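Local coordinates for photosystem II assembly protein Ycf48 (PDB 5OJ5) that binds the C-terminal extension of the D1 precursor as a seven-bladed beta-propeller and probably assists early assembly of photosystem II and the replacement of photodamaged D1, at residues 284-292 with 304-315; 241-249 with 261-272. All blocks are in the same frame, centred on the assembly; numbering follows the deposited sequence.

Interaction 1 of 2, residues 284-292 with 304-315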
loop_
_atom_site.group_PDB
_atom_site.type_symbol
_atom_site.label_atom_id
_atom_site.label_comp_id
_atom_site.label_asym_id
_atom_site.label_seq_id
_atom_site.Cartn_x
_atom_site.Cartn_y
_atom_site.Cartn_z
ATOM N N TRP A 284 2.926 -0.516 13.206
ATOM C CA TRP A 284 4.012 -1.304 12.655
ATOM C C TRP A 284 4.753 -0.475 11.614
ATOM O O TRP A 284 4.160 0.301 10.858
ATOM C CB TRP A 284 3.477 -2.609 12.073
ATOM C CG TRP A 284 3.033 -3.556 13.138
ATOM C CD1 TRP A 284 1.819 -3.566 13.768
ATOM C CD2 TRP A 284 3.847 -4.552 13.773
ATOM N NE1 TRP A 284 1.826 -4.561 14.742
ATOM C CE2 TRP A 284 3.054 -5.170 14.754
ATOM C CE3 TRP A 284 5.169 -4.986 13.575
ATOM C CZ2 TRP A 284 3.530 -6.221 15.552
ATOM C CZ3 TRP A 284 5.657 -6.006 14.391
ATOM C CH2 TRP A 284 4.823 -6.626 15.349
ATOM N N LEU A 285 6.069 -0.681 11.553
ATOM C CA LEU A 285 6.962 0.073 10.702
ATOM C C LEU A 285 7.896 -0.921 10.048
ATOM O O LEU A 285 8.631 -1.629 10.735
ATOM C CB LEU A 285 7.708 1.112 11.557
ATOM C CG LEU A 285 8.692 2.012 10.853
ATOM C CD1 LEU A 285 8.019 2.931 9.848
ATOM C CD2 LEU A 285 9.407 2.852 11.900
ATOM N N ALA A 286 7.817 -1.001 8.722
ATOM C CA ALA A 286 8.529 -1.989 7.928
ATOM C C ALA A 286 9.604 -1.312 7.105
ATOM O O ALA A 286 9.381 -0.239 6.551
ATOM C CB ALA A 286 7.548 -2.695 6.988
ATOM N N GLY A 287 10.754 -1.958 6.986
ATOM C CA GLY A 287 11.824 -1.383 6.210
ATOM C C GLY A 287 12.721 -2.403 5.567
ATOM O O GLY A 287 12.397 -3.570 5.385
ATOM N N GLY A 288 13.883 -1.924 5.197
ATOM C CA GLY A 288 14.792 -2.747 4.456
ATOM C C GLY A 288 15.439 -3.809 5.307
ATOM O O GLY A 288 15.571 -3.694 6.531
ATOM N N ALA A 289 15.882 -4.862 4.616
ATOM C CA ALA A 289 16.774 -5.870 5.199
ATOM C C ALA A 289 16.226 -6.443 6.518
ATOM O O ALA A 289 16.914 -6.513 7.537
ATOM C CB ALA A 289 18.193 -5.316 5.356
ATOM N N GLY A 290 14.964 -6.863 6.490
ATOM C CA GLY A 290 14.404 -7.532 7.635
ATOM C C GLY A 290 13.953 -6.637 8.769
ATOM O O GLY A 290 13.574 -7.163 9.815
ATOM N N ALA A 291 13.974 -5.320 8.597
ATOM C CA ALA A 291 13.600 -4.406 9.666
ATOM C C ALA A 291 12.086 -4.343 9.834
ATOM O O ALA A 291 11.351 -4.012 8.893
ATOM C CB ALA A 291 14.153 -3.007 9.370
ATOM N N LEU A 292 11.622 -4.619 11.051
ATOM C CA LEU A 292 10.205 -4.547 11.360
ATOM C C LEU A 292 10.079 -4.165 12.818
ATOM O O LEU A 292 10.579 -4.896 13.687
ATOM C CB LEU A 292 9.503 -5.867 11.067
ATOM C CG LEU A 292 7.975 -5.854 11.274
ATOM C CD1 LEU A 292 7.286 -4.870 10.337
ATOM C CD2 LEU A 292 7.390 -7.250 11.062
ATOM N N GLN A 304 11.754 -3.719 18.437
ATOM C CA GLN A 304 12.059 -4.413 17.201
ATOM C C GLN A 304 11.552 -5.853 17.244
ATOM O O GLN A 304 11.704 -6.540 18.254
ATOM C CB GLN A 304 13.561 -4.429 16.908
ATOM C CG GLN A 304 13.894 -5.127 15.619
ATOM C CD GLN A 304 15.259 -4.801 15.101
ATOM O OE1 GLN A 304 16.125 -4.331 15.842
ATOM N NE2 GLN A 304 15.468 -5.053 13.821
ATOM N N ASP A 305 10.962 -6.318 16.137
ATOM C CA ASP A 305 10.631 -7.736 15.979
ATOM C C ASP A 305 11.882 -8.435 15.469
ATOM O O ASP A 305 12.175 -8.432 14.268
ATOM C CB ASP A 305 9.467 -7.887 15.019
ATOM C CG ASP A 305 8.979 -9.304 14.927
ATOM O OD1 ASP A 305 9.740 -10.251 15.155
ATOM O OD2 ASP A 305 7.782 -9.469 14.566
ATOM N N VAL A 306 12.637 -9.015 16.398
ATOM C CA VAL A 306 13.947 -9.520 16.027
ATOM C C VAL A 306 13.842 -10.813 15.233
ATOM O O VAL A 306 14.782 -11.152 14.498
ATOM C CB VAL A 306 14.898 -9.677 17.241
ATOM C CG1 VAL A 306 15.147 -8.274 17.862
ATOM C CG2 VAL A 306 14.355 -10.671 18.268
ATOM N N ASP A 307 12.746 -11.571 15.379
ATOM C CA ASP A 307 12.670 -12.855 14.691
ATOM C C ASP A 307 12.694 -12.677 13.206
ATOM O O ASP A 307 13.250 -13.517 12.500
ATOM C CB ASP A 307 11.410 -13.617 15.056
ATOM C CG ASP A 307 11.388 -13.953 16.507
ATOM O OD1 ASP A 307 11.797 -15.042 16.926
ATOM O OD2 ASP A 307 11.045 -13.028 17.261
ATOM N N VAL A 308 12.108 -11.588 12.710
ATOM C CA VAL A 308 12.018 -11.478 11.264
ATOM C C VAL A 308 13.284 -10.908 10.662
ATOM O O VAL A 308 13.372 -10.829 9.422
ATOM C CB VAL A 308 10.769 -10.704 10.785
ATOM C CG1 VAL A 308 9.503 -11.343 11.294
ATOM C CG2 VAL A 308 10.862 -9.272 11.198
ATOM N N LYS A 309 14.268 -10.509 11.492
ATOM C CA LYS A 309 15.546 -10.074 10.945
ATOM C C LYS A 309 16.192 -11.179 10.131
ATOM O O LYS A 309 17.035 -10.897 9.279
ATOM C CB LYS A 309 16.543 -9.705 12.061
ATOM C CG LYS A 309 16.248 -8.420 12.770
ATOM C CD LYS A 309 17.245 -8.107 13.890
ATOM C CE LYS A 309 18.640 -7.766 13.351
ATOM N NZ LYS A 309 19.555 -7.316 14.456
ATOM N N LYS A 310 15.822 -12.430 10.385
ATOM C CA LYS A 310 16.371 -13.555 9.658
ATOM C C LYS A 310 15.779 -13.703 8.259
ATOM O O LYS A 310 16.303 -14.509 7.489
ATOM C CB LYS A 310 16.138 -14.814 10.484
ATOM C CG LYS A 310 16.883 -14.826 11.827
ATOM C CD LYS A 310 16.319 -15.882 12.772
ATOM C CE LYS A 310 16.384 -17.261 12.105
ATOM N NZ LYS A 310 15.067 -17.510 11.468
ATOM N N VAL A 311 14.728 -12.964 7.900
ATOM C CA VAL A 311 14.055 -13.133 6.611
ATOM C C VAL A 311 14.805 -12.306 5.567
ATOM O O VAL A 311 14.876 -11.075 5.709
ATOM C CB VAL A 311 12.571 -12.731 6.674
ATOM C CG1 VAL A 311 11.852 -12.880 5.299
ATOM C CG2 VAL A 311 11.820 -13.516 7.747
ATOM N N PRO A 312 15.318 -12.919 4.477
ATOM C CA PRO A 312 16.139 -12.141 3.507
ATOM C C PRO A 312 15.289 -11.303 2.560
ATOM O O PRO A 312 15.150 -11.613 1.366
ATOM C CB PRO A 312 16.894 -13.251 2.760
ATOM C CG PRO A 312 15.956 -14.393 2.755
ATOM C CD PRO A 312 15.260 -14.352 4.110
ATOM N N SER A 313 14.727 -10.215 3.083
ATOM C CA SER A 313 13.817 -9.411 2.287
ATOM C C SER A 313 13.701 -8.013 2.886
ATOM O O SER A 313 13.719 -7.838 4.121
ATOM C CB SER A 313 12.441 -10.074 2.274
ATOM O OG SER A 313 11.543 -9.421 1.398
ATOM N N ASN A 314 13.537 -7.029 1.996
ATOM C CA ASN A 314 12.938 -5.765 2.383
ATOM C C ASN A 314 11.449 -5.986 2.615
ATOM O O ASN A 314 10.809 -6.834 1.972
ATOM C CB ASN A 314 13.114 -4.729 1.279
ATOM C CG ASN A 314 14.562 -4.486 0.925
ATOM O OD1 ASN A 314 15.446 -4.561 1.777
ATOM N ND2 ASN A 314 14.799 -4.130 -0.331
ATOM N N PHE A 315 10.865 -5.219 3.508
ATOM C CA PHE A 315 9.443 -5.308 3.806
ATOM C C PHE A 315 8.808 -3.995 3.341
ATOM O O PHE A 315 8.994 -2.939 3.955
ATOM C CB PHE A 315 9.220 -5.570 5.281
ATOM C CG PHE A 315 9.718 -6.881 5.719
ATOM C CD1 PHE A 315 9.430 -8.042 5.016
ATOM C CD2 PHE A 315 10.464 -6.940 6.908
ATOM C CE1 PHE A 315 9.923 -9.283 5.479
ATOM C CE2 PHE A 315 10.921 -8.126 7.376
ATOM C CZ PHE A 315 10.660 -9.297 6.666
HETATM O O HOH W 1 13.356 -6.528 12.489
#

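Interaction 2 of 2, residues 241-249 with 261-272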
loop_
_atom_site.group_PDB
_atom_site.type_symbol
_atom_site.label_atom_id
_atom_site.label_comp_id
_atom_site.label_asym_id
_atom_site.label_seq_id
_atom_site.Cartn_x
_atom_site.Cartn_y
_atom_site.Cartn_z
ATOM N N ILE A 241 7.540 9.103 6.497
ATOM C CA ILE A 241 8.847 8.450 6.554
ATOM C C ILE A 241 9.787 9.280 5.689
ATOM O O ILE A 241 9.465 9.566 4.526
ATOM C CB ILE A 241 8.789 7.016 6.011
ATOM C CG1 ILE A 241 7.920 6.143 6.912
ATOM C CG2 ILE A 241 10.217 6.463 5.870
ATOM C CD1 ILE A 241 7.589 4.781 6.294
ATOM N N VAL A 242 10.943 9.658 6.248
ATOM C CA VAL A 242 11.941 10.418 5.515
ATOM C C VAL A 242 13.226 9.603 5.431
ATOM O O VAL A 242 13.441 8.633 6.162
ATOM C CB VAL A 242 12.216 11.818 6.094
ATOM C CG1 VAL A 242 10.918 12.612 6.218
ATOM C CG2 VAL A 242 12.924 11.700 7.402
ATOM N N ASN A 243 14.101 10.044 4.521
ATOM C CA ASN A 243 15.379 9.388 4.285
ATOM C C ASN A 243 16.128 9.156 5.583
ATOM O O ASN A 243 16.085 9.971 6.511
ATOM C CB ASN A 243 16.269 10.225 3.348
ATOM C CG ASN A 243 17.462 9.431 2.827
ATOM O OD1 ASN A 243 17.289 8.419 2.163
ATOM N ND2 ASN A 243 18.671 9.873 3.151
ATOM N N GLY A 244 16.805 8.018 5.646
ATOM C CA GLY A 244 17.707 7.783 6.745
ATOM C C GLY A 244 17.046 7.285 7.989
ATOM O O GLY A 244 17.597 7.448 9.081
ATOM N N GLY A 245 15.864 6.703 7.868
ATOM C CA GLY A 245 15.262 5.977 8.972
ATOM C C GLY A 245 14.575 6.860 9.983
ATOM O O GLY A 245 14.587 6.547 11.175
ATOM N N LYS A 246 13.944 7.948 9.551
ATOM C CA LYS A 246 13.269 8.827 10.478
ATOM C C LYS A 246 11.790 8.940 10.113
ATOM O O LYS A 246 11.405 8.781 8.963
ATOM C CB LYS A 246 13.932 10.211 10.494
ATOM C CG LYS A 246 15.434 10.206 10.637
ATOM C CD LYS A 246 15.864 9.809 12.004
ATOM C CE LYS A 246 17.391 9.767 12.117
ATOM N NZ LYS A 246 17.839 8.343 11.962
ATOM N N ILE A 247 10.972 9.244 11.117
ATOM C CA ILE A 247 9.526 9.395 10.934
ATOM C C ILE A 247 9.019 10.607 11.703
ATOM O O ILE A 247 9.680 11.087 12.627
ATOM C CB ILE A 247 8.703 8.138 11.308
ATOM C CG1 ILE A 247 8.648 7.972 12.827
ATOM C CG2 ILE A 247 9.234 6.921 10.611
ATOM C CD1 ILE A 247 7.789 6.793 13.286
ATOM N N ALA A 248 7.835 11.098 11.324
ATOM C CA ALA A 248 7.165 12.158 12.070
ATOM C C ALA A 248 5.661 12.094 11.849
ATOM O O ALA A 248 5.170 11.442 10.917
ATOM C CB ALA A 248 7.698 13.554 11.688
ATOM N N PHE A 249 4.924 12.773 12.727
ATOM C CA PHE A 249 3.470 12.826 12.694
ATOM C C PHE A 249 3.016 14.275 12.725
ATOM O O PHE A 249 3.615 15.121 13.402
ATOM C CB PHE A 249 2.875 12.109 13.918
ATOM C CG PHE A 249 3.257 10.663 13.998
ATOM C CD1 PHE A 249 2.495 9.721 13.351
ATOM C CD2 PHE A 249 4.400 10.251 14.655
ATOM C CE1 PHE A 249 2.852 8.357 13.395
ATOM C CE2 PHE A 249 4.755 8.896 14.700
ATOM C CZ PHE A 249 3.974 7.951 14.060
ATOM N N LEU A 261 11.128 14.953 14.828
ATOM C CA LEU A 261 11.626 13.897 13.976
ATOM C C LEU A 261 12.101 12.742 14.855
ATOM O O LEU A 261 12.996 12.919 15.680
ATOM C CB LEU A 261 12.733 14.485 13.100
ATOM C CG LEU A 261 13.148 13.620 11.914
ATOM C CD1 LEU A 261 11.974 13.296 10.977
ATOM C CD2 LEU A 261 14.293 14.268 11.168
ATOM N N LEU A 262 11.483 11.573 14.707
ATOM C CA LEU A 262 11.763 10.403 15.526
ATOM C C LEU A 262 12.696 9.456 14.791
ATOM O O LEU A 262 12.682 9.362 13.560
ATOM C CB LEU A 262 10.469 9.664 15.860
ATOM C CG LEU A 262 9.435 10.467 16.626
ATOM C CD1 LEU A 262 8.069 9.806 16.598
ATOM C CD2 LEU A 262 9.901 10.689 18.067
ATOM N N SER A 263 13.536 8.766 15.569
ATOM C CA SER A 263 14.457 7.757 15.057
ATOM C C SER A 263 14.083 6.451 15.731
ATOM O O SER A 263 14.596 6.123 16.815
ATOM C CB SER A 263 15.895 8.119 15.396
ATOM O OG SER A 263 16.170 9.417 14.934
ATOM N N PRO A 264 13.194 5.678 15.126
ATOM C CA PRO A 264 12.747 4.431 15.772
ATOM C C PRO A 264 13.860 3.426 16.045
ATOM O O PRO A 264 13.786 2.720 17.060
ATOM C CB PRO A 264 11.721 3.901 14.760
ATOM C CG PRO A 264 11.155 5.139 14.169
ATOM C CD PRO A 264 12.336 6.051 13.993
ATOM N N LEU A 265 14.880 3.338 15.181
ATOM C CA LEU A 265 16.023 2.442 15.371
ATOM C C LEU A 265 17.270 3.179 15.825
ATOM O O LEU A 265 18.371 2.615 15.766
ATOM C CB LEU A 265 16.340 1.661 14.098
ATOM C CG LEU A 265 15.652 0.322 13.966
ATOM C CD1 LEU A 265 16.016 -0.355 12.678
ATOM C CD2 LEU A 265 15.987 -0.576 15.131
ATOM N N ARG A 266 17.127 4.403 16.309
ATOM C CA ARG A 266 18.271 5.143 16.847
ATOM C C ARG A 266 19.464 5.211 15.877
ATOM O O ARG A 266 20.623 5.254 16.300
ATOM C CB ARG A 266 18.722 4.560 18.195
ATOM C CG ARG A 266 17.629 4.509 19.249
ATOM C CD ARG A 266 18.152 3.874 20.532
ATOM N NE ARG A 266 19.391 4.494 21.006
ATOM C CZ ARG A 266 20.287 3.895 21.793
ATOM N NH1 ARG A 266 20.103 2.640 22.198
ATOM N NH2 ARG A 266 21.379 4.547 22.174
ATOM N N ARG A 267 19.223 5.186 14.570
ATOM C CA ARG A 267 20.333 5.203 13.623
ATOM C C ARG A 267 19.801 5.581 12.249
ATOM O O ARG A 267 18.592 5.588 12.016
ATOM C CB ARG A 267 21.107 3.872 13.593
ATOM C CG ARG A 267 20.331 2.678 13.051
ATOM C CD ARG A 267 20.852 1.381 13.679
ATOM N NE ARG A 267 20.074 0.213 13.273
ATOM C CZ ARG A 267 20.512 -0.728 12.437
ATOM N NH1 ARG A 267 19.736 -1.759 12.123
ATOM N NH2 ARG A 267 21.729 -0.637 11.912
ATOM N N ASN A 268 20.730 5.899 11.346
ATOM C CA ASN A 268 20.414 6.378 10.006
ATOM C C ASN A 268 20.610 5.321 8.930
ATOM O O ASN A 268 20.273 5.574 7.770
ATOM C CB ASN A 268 21.300 7.585 9.653
ATOM C CG ASN A 268 21.175 8.715 10.653
ATOM O OD1 ASN A 268 20.168 9.423 10.686
ATOM N ND2 ASN A 268 22.208 8.902 11.468
ATOM N N SER A 269 21.166 4.160 9.276
ATOM C CA SER A 269 21.585 3.206 8.259
ATOM C C SER A 269 20.429 2.446 7.634
ATOM O O SER A 269 20.567 1.957 6.504
ATOM C CB SER A 269 22.607 2.217 8.838
ATOM O OG SER A 269 22.283 1.884 10.184
ATOM N N VAL A 270 19.292 2.334 8.320
ATOM C CA VAL A 270 18.208 1.484 7.853
ATOM C C VAL A 270 17.025 2.354 7.463
ATOM O O VAL A 270 16.488 3.110 8.275
ATOM C CB VAL A 270 17.830 0.404 8.872
ATOM C CG1 VAL A 270 17.324 1.038 10.055
ATOM C CG2 VAL A 270 16.731 -0.485 8.311
ATOM N N GLY A 271 16.595 2.211 6.245
ATOM C CA GLY A 271 15.492 2.969 5.755
ATOM C C GLY A 271 14.193 2.241 6.006
ATOM O O GLY A 271 14.102 1.006 5.987
ATOM N N PHE A 272 13.156 3.032 6.211
ATOM C CA PHE A 272 11.824 2.473 6.342
ATOM C C PHE A 272 11.043 2.667 5.055
ATOM O O PHE A 272 11.284 3.597 4.285
ATOM C CB PHE A 272 11.055 3.075 7.529
ATOM C CG PHE A 272 11.762 2.815 8.807
ATOM C CD1 PHE A 272 12.341 3.862 9.553
ATOM C CD2 PHE A 272 11.909 1.526 9.257
ATOM C CE1 PHE A 272 13.020 3.614 10.762
ATOM C CE2 PHE A 272 12.600 1.256 10.466
ATOM C CZ PHE A 272 13.150 2.306 11.190
HETATM O O HOH W 2 13.886 5.881 5.816
HETATM O O HOH W 3 15.717 4.899 12.966
#

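Interaction 1 of 2, residues 284-292 with 304-315
Asn314 and Ser313 reach the tight turn Gly288 to Ala291 through two consecutive amides, a side-chain oxygen taking one and a backbone oxygen the next. Ala289 N lies 2.9 Å from Asn314 OD1, in the amide plane and on a lone pair, while Gly290 N meets Ser313 O at 2.8 Å with a bent N-H...O angle of 137°. Phe315 N bonds Gly287 O at 2.9 Å. The turn is type I'; at Gly290 a CB would sit 3.1 Å from Lys309 O and would press on the carbonyl O of Ala289. CE2 of Phe315 lies 3.5 Å from CA of Gly290, Ala291 O sits at the edge of that ring and Ser313 O over one face. Farther along, Asp305 N bonds Leu292 O at 2.9 Å, and CB of Leu292 packs against CG2 of Val308 at 3.7 Å. A water ties both segments together, accepting from Leu292 N and from Gln304 NE2, whose extended side chain (chi1 -179°) carries the amide to it. Within the propeller, segment 304-315 links strand 303-304 of one blade to strand 317-320 of the next; Phe315 and Leu292 also touch Leu336 of strand 334-338.

Interaction 2 of 2, residues 241-249 with 261-272
Ile247 and Leu262 form a single antiparallel bridge, a hydrogen-bonded pair with CA atoms 5.2 Å apart. Leu262 N donates to Ile247 O at 2.8 Å and 170°, and Ile247 N returns a bond to Leu262 O at 3.0 Å. Beyond the bridge the backbones continue without further direct N-H...O bonds between them, and two waters bridge the backbones. One accepts from Gly245 N and Phe272 N and donates to Val242 O; the other accepts from Leu265 N and donates to Gly245 O and Arg267 O. Gly244 and Gly245 both have positive phi, and a CB on Gly245 would fall 2.5 Å from Val270 O, a clash.

Lys246 makes the side-chain hydrogen bonds. Its chain bends at chi2 (-71°) and again at chi4 (-98°), folding the ammonium back so that NZ donates to Gly244 O at 3.0 Å and to Asn268 OD1 at 2.9 Å, the latter from well above the amide plane. Asn268 OD1 also receives a weak bond from Arg225, within the Arg-rich patch. CD1 of Leu261 packs on Lys246 CB at 3.7 Å. On the apolar side, CG1 of Ile247 meets CB of Leu262, its CD1 meets CG of Pro264, and Leu262 CD1 lies at the edge of the Phe249 ring. Phe272 turns the edge of its ring to Gly245 O and lays CB against CG2 of Ile241, the two side chains crossing at about a right angle.

The arrangement is the outer edge of a beta-propeller blade together with the inter-blade connection: residues 261-262 pair beside strand 246-251 in the place of the outermost, fourth strand of other blades, and the chain then leads on to strand 272-277, the first of the next blade.

Interaction 2 closes before interaction 1 opens along the chain, and their centres lie 14 Å apart on the same side of the propeller's centre. In each, a hairpin meets the connection that follows its blade, and the two are joined by strand 272-277. They touch directly: Gly288 N probably bonds Gly271 O at 3.0 Å, and Leu285 packs on Phe272 and Pro264. Interaction 1 is the more buried, held by three backbone-backbone bonds, one amide side chain and a water. Interaction 2 is partly buried and buries more area, 752 against 566 Å²; it relies on a two-bond bridge, two waters, a lysine ammonium near the Arg-rich patch and apolar packing among Ile241, Ile247, Phe249, Leu261, Leu262, Pro264 and Phe272.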